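Local atomic coordinates of Serpin48 (Tenebrio molitor, PDB entry 3OZQ), a protein that acts as a highly specific serpin in insect innate immunity, inhibiting the serine protease SPE. Residues H354-F358 with G370-T374; A267-F271 with D320-E324. All coordinates share one frame. Residues are numbered along the deposited sequence.

Contact 1: H354-F358 with G370-T374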
ATOM      1  N   HIS A 354      -1.371  -0.141 -22.609  1.00 43.88           N
ATOM      2  CA  HIS A 354      -1.738  -1.520 -22.322  1.00 42.89           C
ATOM      3  C   HIS A 354      -1.419  -1.750 -20.835  1.00 40.23           C
ATOM      4  O   HIS A 354      -0.818  -0.883 -20.205  1.00 39.26           O
ATOM      5  CB  HIS A 354      -0.987  -2.501 -23.235  1.00 42.24           C
ATOM      6  CG  HIS A 354       0.504  -2.352 -23.200  1.00 40.20           C
ATOM      7  ND1 HIS A 354       1.164  -1.309 -23.814  1.00 41.70           N
ATOM      8  CD2 HIS A 354       1.464  -3.132 -22.652  1.00 42.04           C
ATOM      9  CE1 HIS A 354       2.464  -1.446 -23.634  1.00 43.54           C
ATOM     10  NE2 HIS A 354       2.674  -2.544 -22.932  1.00 43.94           N
ATOM     11  N   PRO A 355      -1.840  -2.894 -20.278  1.00 38.25           N
ATOM     12  CA  PRO A 355      -1.754  -3.147 -18.827  1.00 39.69           C
ATOM     13  C   PRO A 355      -0.345  -3.033 -18.245  1.00 39.30           C
ATOM     14  O   PRO A 355       0.629  -3.455 -18.869  1.00 43.07           O
ATOM     15  CB  PRO A 355      -2.277  -4.573 -18.696  1.00 40.03           C
ATOM     16  CG  PRO A 355      -3.253  -4.696 -19.812  1.00 41.81           C
ATOM     17  CD  PRO A 355      -2.621  -3.943 -20.959  1.00 44.07           C
ATOM     18  N   PHE A 356      -0.251  -2.455 -17.052  1.00 37.16           N
ATOM     19  CA  PHE A 356       1.035  -2.145 -16.441  1.00 36.06           C
ATOM     20  C   PHE A 356       0.999  -2.286 -14.917  1.00 37.15           C
ATOM     21  O   PHE A 356      -0.063  -2.245 -14.312  1.00 33.03           O
ATOM     22  CB  PHE A 356       1.450  -0.725 -16.794  1.00 35.01           C
ATOM     23  CG  PHE A 356       0.466   0.329 -16.368  1.00 32.83           C
ATOM     24  CD1 PHE A 356       0.662   1.050 -15.205  1.00 36.05           C
ATOM     25  CD2 PHE A 356      -0.646   0.614 -17.138  1.00 37.53           C
ATOM     26  CE1 PHE A 356      -0.237   2.030 -14.819  1.00 34.04           C
ATOM     27  CE2 PHE A 356      -1.547   1.597 -16.757  1.00 33.33           C
ATOM     28  CZ  PHE A 356      -1.347   2.300 -15.598  1.00 35.04           C
ATOM     29  N   ILE A 357       2.181  -2.436 -14.324  1.00 31.42           N
ATOM     30  CA  ILE A 357       2.362  -2.398 -12.881  1.00 33.93           C
ATOM     31  C   ILE A 357       2.855  -0.996 -12.533  1.00 30.67           C
ATOM     32  O   ILE A 357       3.544  -0.370 -13.329  1.00 33.14           O
ATOM     33  CB  ILE A 357       3.421  -3.442 -12.460  1.00 36.34           C
ATOM     34  CG1 ILE A 357       2.907  -4.861 -12.704  1.00 34.30           C
ATOM     35  CG2 ILE A 357       3.877  -3.243 -11.015  1.00 33.66           C
ATOM     36  CD1 ILE A 357       3.958  -5.936 -12.439  1.00 41.19           C
ATOM     37  N   PHE A 358       2.494  -0.496 -11.355  1.00 31.52           N
ATOM     38  CA  PHE A 358       3.016   0.776 -10.873  1.00 31.94           C
ATOM     39  C   PHE A 358       3.319   0.681  -9.385  1.00 32.65           C
ATOM     40  O   PHE A 358       2.803  -0.193  -8.686  1.00 31.60           O
ATOM     41  CB  PHE A 358       2.015   1.903 -11.085  1.00 31.23           C
ATOM     42  CG  PHE A 358       0.753   1.720 -10.312  1.00 35.75           C
ATOM     43  CD1 PHE A 358       0.665   2.127  -8.987  1.00 34.07           C
ATOM     44  CD2 PHE A 358      -0.339   1.097 -10.890  1.00 34.80           C
ATOM     45  CE1 PHE A 358      -0.505   1.942  -8.262  1.00 33.64           C
ATOM     46  CE2 PHE A 358      -1.500   0.916 -10.176  1.00 31.36           C
ATOM     47  CZ  PHE A 358      -1.583   1.326  -8.850  1.00 31.83           C
ATOM     48  N   GLY A 370       0.608  -1.759  -7.344  1.00 29.60           N
ATOM     49  CA  GLY A 370      -0.636  -2.214  -7.932  1.00 30.04           C
ATOM     50  C   GLY A 370      -0.524  -2.379  -9.430  1.00 33.41           C
ATOM     51  O   GLY A 370       0.563  -2.360 -10.006  1.00 31.74           O
ATOM     52  N   ARG A 371      -1.672  -2.551 -10.064  1.00 28.99           N
ATOM     53  CA  ARG A 371      -1.691  -2.788 -11.479  1.00 34.61           C
ATOM     54  C   ARG A 371      -2.977  -2.240 -12.061  1.00 32.99           C
ATOM     55  O   ARG A 371      -3.984  -2.059 -11.354  1.00 26.64           O
ATOM     56  CB  ARG A 371      -1.571  -4.280 -11.761  1.00 35.56           C
ATOM     57  CG  ARG A 371      -2.836  -5.022 -11.535  1.00 35.80           C
ATOM     58  CD  ARG A 371      -2.653  -6.480 -11.806  1.00 39.50           C
ATOM     59  NE  ARG A 371      -3.904  -7.190 -11.608  1.00 43.71           N
ATOM     60  CZ  ARG A 371      -4.150  -8.400 -12.086  1.00 50.89           C
ATOM     61  NH1 ARG A 371      -3.218  -9.027 -12.791  1.00 52.12           N
ATOM     62  NH2 ARG A 371      -5.325  -8.976 -11.865  1.00 49.67           N
ATOM     63  N   VAL A 372      -2.912  -1.941 -13.354  1.00 31.61           N
ATOM     64  CA  VAL A 372      -4.065  -1.558 -14.134  1.00 33.10           C
ATOM     65  C   VAL A 372      -4.106  -2.508 -15.328  1.00 36.95           C
ATOM     66  O   VAL A 372      -3.129  -2.604 -16.075  1.00 37.36           O
ATOM     67  CB  VAL A 372      -3.900  -0.142 -14.695  1.00 36.28           C
ATOM     68  CG1 VAL A 372      -5.032   0.163 -15.693  1.00 34.77           C
ATOM     69  CG2 VAL A 372      -3.846   0.883 -13.567  1.00 32.84           C
ATOM     70  N   THR A 373      -5.210  -3.230 -15.479  1.00 40.41           N
ATOM     71  CA  THR A 373      -5.400  -4.117 -16.618  1.00 41.18           C
ATOM     72  C   THR A 373      -6.620  -3.662 -17.400  1.00 43.42           C
ATOM     73  O   THR A 373      -6.891  -4.169 -18.489  1.00 43.15           O
ATOM     74  CB  THR A 373      -5.667  -5.569 -16.187  1.00 37.52           C
ATOM     75  OG1 THR A 373      -6.972  -5.648 -15.601  1.00 42.54           O
ATOM     76  CG2 THR A 373      -4.616  -6.046 -15.187  1.00 41.31           C
ATOM     77  N   THR A 374      -7.359  -2.710 -16.837  1.00 40.34           N
ATOM     78  CA  THR A 374      -8.609  -2.269 -17.439  1.00 44.36           C
ATOM     79  C   THR A 374      -8.909  -0.809 -17.107  1.00 46.27           C
ATOM     80  O   THR A 374      -8.660  -0.354 -15.992  1.00 38.19           O
ATOM     81  CB  THR A 374      -9.787  -3.159 -16.978  1.00 45.72           C
ATOM     82  OG1 THR A 374     -10.821  -3.138 -17.964  1.00 52.37           O
ATOM     83  CG2 THR A 374     -10.356  -2.660 -15.656  1.00 43.76           C
TER

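Contact 2: A267-F271 with D320-E324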
ATOM      1  N   ALA A 267       2.887   9.062 -22.367  1.00 35.98           N
ATOM      2  CA  ALA A 267       1.438   9.020 -22.507  1.00 36.14           C
ATOM      3  C   ALA A 267       0.886   8.159 -21.390  1.00 38.08           C
ATOM      4  O   ALA A 267       1.041   6.936 -21.414  1.00 36.52           O
ATOM      5  CB  ALA A 267       1.037   8.441 -23.855  1.00 36.22           C
ATOM      6  N   LEU A 268       0.244   8.802 -20.421  1.00 36.25           N
ATOM      7  CA  LEU A 268      -0.247   8.108 -19.235  1.00 35.08           C
ATOM      8  C   LEU A 268      -1.718   8.367 -19.086  1.00 35.19           C
ATOM      9  O   LEU A 268      -2.125   9.509 -18.933  1.00 37.57           O
ATOM     10  CB  LEU A 268       0.468   8.628 -17.987  1.00 36.20           C
ATOM     11  CG  LEU A 268       0.087   7.940 -16.670  1.00 37.29           C
ATOM     12  CD1 LEU A 268       0.707   6.558 -16.640  1.00 32.54           C
ATOM     13  CD2 LEU A 268       0.555   8.781 -15.496  1.00 34.13           C
ATOM     14  N   PRO A 269      -2.525   7.302 -19.116  1.00 35.30           N
ATOM     15  CA  PRO A 269      -3.959   7.416 -18.859  1.00 35.30           C
ATOM     16  C   PRO A 269      -4.203   7.947 -17.458  1.00 41.69           C
ATOM     17  O   PRO A 269      -3.416   7.677 -16.532  1.00 37.72           O
ATOM     18  CB  PRO A 269      -4.451   5.963 -18.916  1.00 38.53           C
ATOM     19  CG  PRO A 269      -3.368   5.195 -19.602  1.00 38.70           C
ATOM     20  CD  PRO A 269      -2.091   5.906 -19.285  1.00 37.50           C
ATOM     21  N   LYS A 270      -5.293   8.674 -17.268  1.00 38.23           N
ATOM     22  CA  LYS A 270      -5.696   8.910 -15.892  1.00 40.71           C
ATOM     23  C   LYS A 270      -6.350   7.643 -15.348  1.00 41.60           C
ATOM     24  O   LYS A 270      -6.937   6.860 -16.090  1.00 39.95           O
ATOM     25  CB  LYS A 270      -6.586  10.144 -15.757  1.00 47.33           C
ATOM     26  CG  LYS A 270      -7.834  10.148 -16.611  1.00 54.43           C
ATOM     27  CD  LYS A 270      -8.540  11.483 -16.468  1.00 54.75           C
ATOM     28  CE  LYS A 270      -7.558  12.624 -16.634  1.00 50.10           C
ATOM     29  NZ  LYS A 270      -8.105  13.874 -16.037  1.00 57.03           N
ATOM     30  N   PHE A 271      -6.207   7.403 -14.052  1.00 35.13           N
ATOM     31  CA  PHE A 271      -6.793   6.207 -13.483  1.00 35.74           C
ATOM     32  C   PHE A 271      -7.127   6.367 -12.011  1.00 37.43           C
ATOM     33  O   PHE A 271      -6.479   7.113 -11.283  1.00 38.43           O
ATOM     34  CB  PHE A 271      -5.931   4.956 -13.736  1.00 37.92           C
ATOM     35  CG  PHE A 271      -4.540   5.011 -13.129  1.00 39.16           C
ATOM     36  CD1 PHE A 271      -3.473   5.541 -13.840  1.00 38.56           C
ATOM     37  CD2 PHE A 271      -4.299   4.499 -11.863  1.00 35.54           C
ATOM     38  CE1 PHE A 271      -2.193   5.574 -13.298  1.00 37.39           C
ATOM     39  CE2 PHE A 271      -3.017   4.525 -11.317  1.00 32.08           C
ATOM     40  CZ  PHE A 271      -1.966   5.069 -12.030  1.00 34.37           C
ATOM     41  N   ASP A 320      -5.930   8.118  -7.067  1.00 34.74           N
ATOM     42  CA  ASP A 320      -6.632   8.844  -8.101  1.00 41.58           C
ATOM     43  C   ASP A 320      -5.590   9.661  -8.848  1.00 38.97           C
ATOM     44  O   ASP A 320      -5.048  10.634  -8.321  1.00 36.96           O
ATOM     45  CB  ASP A 320      -7.723   9.722  -7.483  1.00 40.09           C
ATOM     46  CG  ASP A 320      -8.691  10.261  -8.521  1.00 48.77           C
ATOM     47  OD1 ASP A 320      -9.764  10.769  -8.125  1.00 50.93           O
ATOM     48  OD2 ASP A 320      -8.379  10.172  -9.734  1.00 47.96           O
ATOM     49  N   VAL A 321      -5.273   9.229 -10.064  1.00 37.62           N
ATOM     50  CA  VAL A 321      -4.151   9.807 -10.787  1.00 34.24           C
ATOM     51  C   VAL A 321      -4.650  10.741 -11.864  1.00 39.86           C
ATOM     52  O   VAL A 321      -5.426  10.346 -12.724  1.00 38.66           O
ATOM     53  CB  VAL A 321      -3.248   8.724 -11.392  1.00 31.74           C
ATOM     54  CG1 VAL A 321      -2.231   9.345 -12.308  1.00 34.74           C
ATOM     55  CG2 VAL A 321      -2.548   7.953 -10.276  1.00 33.39           C
ATOM     56  N   SER A 322      -4.199  11.988 -11.798  1.00 42.47           N
ATOM     57  CA  SER A 322      -4.667  13.021 -12.709  1.00 43.30           C
ATOM     58  C   SER A 322      -3.521  13.934 -13.156  1.00 42.43           C
ATOM     59  O   SER A 322      -2.344  13.633 -12.929  1.00 42.36           O
ATOM     60  CB  SER A 322      -5.768  13.835 -12.038  1.00 37.74           C
ATOM     61  OG  SER A 322      -5.221  14.546 -10.940  1.00 44.06           O
ATOM     62  N   GLU A 323      -3.863  15.053 -13.787  1.00 38.75           N
ATOM     63  CA  GLU A 323      -2.840  15.927 -14.368  1.00 44.57           C
ATOM     64  C   GLU A 323      -1.911  16.601 -13.348  1.00 46.01           C
ATOM     65  O   GLU A 323      -0.726  16.777 -13.618  1.00 44.76           O
ATOM     66  CB  GLU A 323      -3.474  16.968 -15.293  1.00 44.81           C
ATOM     67  CG  GLU A 323      -4.058  16.374 -16.563  1.00 46.50           C
ATOM     68  CD  GLU A 323      -5.554  16.125 -16.475  1.00 52.04           C
ATOM     69  OE1 GLU A 323      -6.213  16.137 -17.537  1.00 51.16           O
ATOM     70  OE2 GLU A 323      -6.079  15.915 -15.357  1.00 48.22           O
ATOM     71  N   GLU A 324      -2.433  16.962 -12.178  1.00 49.03           N
ATOM     72  CA  GLU A 324      -1.592  17.604 -11.161  1.00 48.61           C
ATOM     73  C   GLU A 324      -0.846  16.626 -10.256  1.00 47.74           C
ATOM     74  O   GLU A 324       0.161  16.985  -9.649  1.00 46.60           O
ATOM     75  CB  GLU A 324      -2.393  18.592 -10.314  1.00 53.46           C
ATOM     76  CG  GLU A 324      -2.141  20.059 -10.677  1.00 68.41           C
ATOM     77  CD  GLU A 324      -0.685  20.496 -10.464  1.00 71.85           C
ATOM     78  OE1 GLU A 324      -0.248  21.457 -11.136  1.00 77.86           O
ATOM     79  OE2 GLU A 324       0.019  19.885  -9.626  1.00 64.17           O
TER

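Contact 1: H354-F358 with G370-T374
The ring of Phe358 lies over the backbone of Gly370. Gly370 CA sits 4.1 Å from the centroid of the Phe358 ring, a CH-pi contact on the ring face. A beta carbon at Gly370 would clash with Phe358 CZ, so the missing side chain makes room for the ring. The Phe356 ring packs on the side chain of Val372, whose CB stands over its face; Phe356 CZ meets Val372 CG2 at 3.5 Å. These side chains share one face of an antiparallel hairpin. The backbone pairs Phe356 with Val372 and Phe358 with Gly370 through four hydrogen bonds, including Val372 N to Phe356 O at 3.0 Å. Ile357 and Arg371 form the non-hydrogen-bonded pair between them and point to the other face. Arg371 reaches the carbonyl of Ala32 and forms a salt bridge with Glu247. This C-terminal hairpin belongs to sheet B of the serpin fold. Strand 231-237 flanks it through Val235 and strand 34-36 through Phe34, while helices 10-29 and 243-248 pack on the Ile357 side.

Contact 2: A267-F271 with D320-E324
This contact lies where strand 260-278 passes from sheet C into sheet A of the serpin fold, beside the end of strand 310-321 that leads towards the reactive-centre loop. In serpins this region is known as the breach, where loop insertion into the sheet begins. The backbone bonds form one antiparallel hydrogen-bonded pair, Phe271 with Val321. Val321 N donates to Phe271 O at 2.7 Å in a nearly straight bond (170°). The return bond, Phe271 N to Val321 O at 3.3 Å, is weak. Towards Lys270 and Ser322 the two segments form no further bridge. Asp320 is also backbone-bonded to Glu327, after the chain has turned.

Apolar contact centres on Val321. Its CG2 sits over the face of the Phe271 ring, 3.8 Å from the centroid, as a CH-pi contact. Val321 CG1 touches Leu268 CD2 more loosely, at 4.3 Å. Phe271 also meets the ring of Phe358.

The charged contact lies on the other side of the backbone from the Val321 side chain. The long side chain of Lys270 extends to Glu323, which is also held by a hydrogen bond between its OE1 and Thr184 OG1. Lys270 NZ and Glu323 OE2 form the salt bridge at 3.0 Å.

Overall arrangement
From the N terminus, the chain first reaches 267-271 near the middle of strand 260-278. It then runs through helix 279-286 and along strand 310-321, and contact 2 closes this loop with 48 residues between its segments. Next comes the reactive-centre loop, partly unmodelled (337-345), and strand 348-351. Contact 1 opens only after that and closes a short hairpin of 11 intervening residues. The two loops are therefore in series and neither nest nor cross. In space they meet: Phe271 CE2 is 4.1 Å from Phe358 CE2, and Phe271 CD2 is 4.0 Å from Val372 CG2. Through Phe271, the breach end of sheet A packs on the C-terminal hairpin of sheet B.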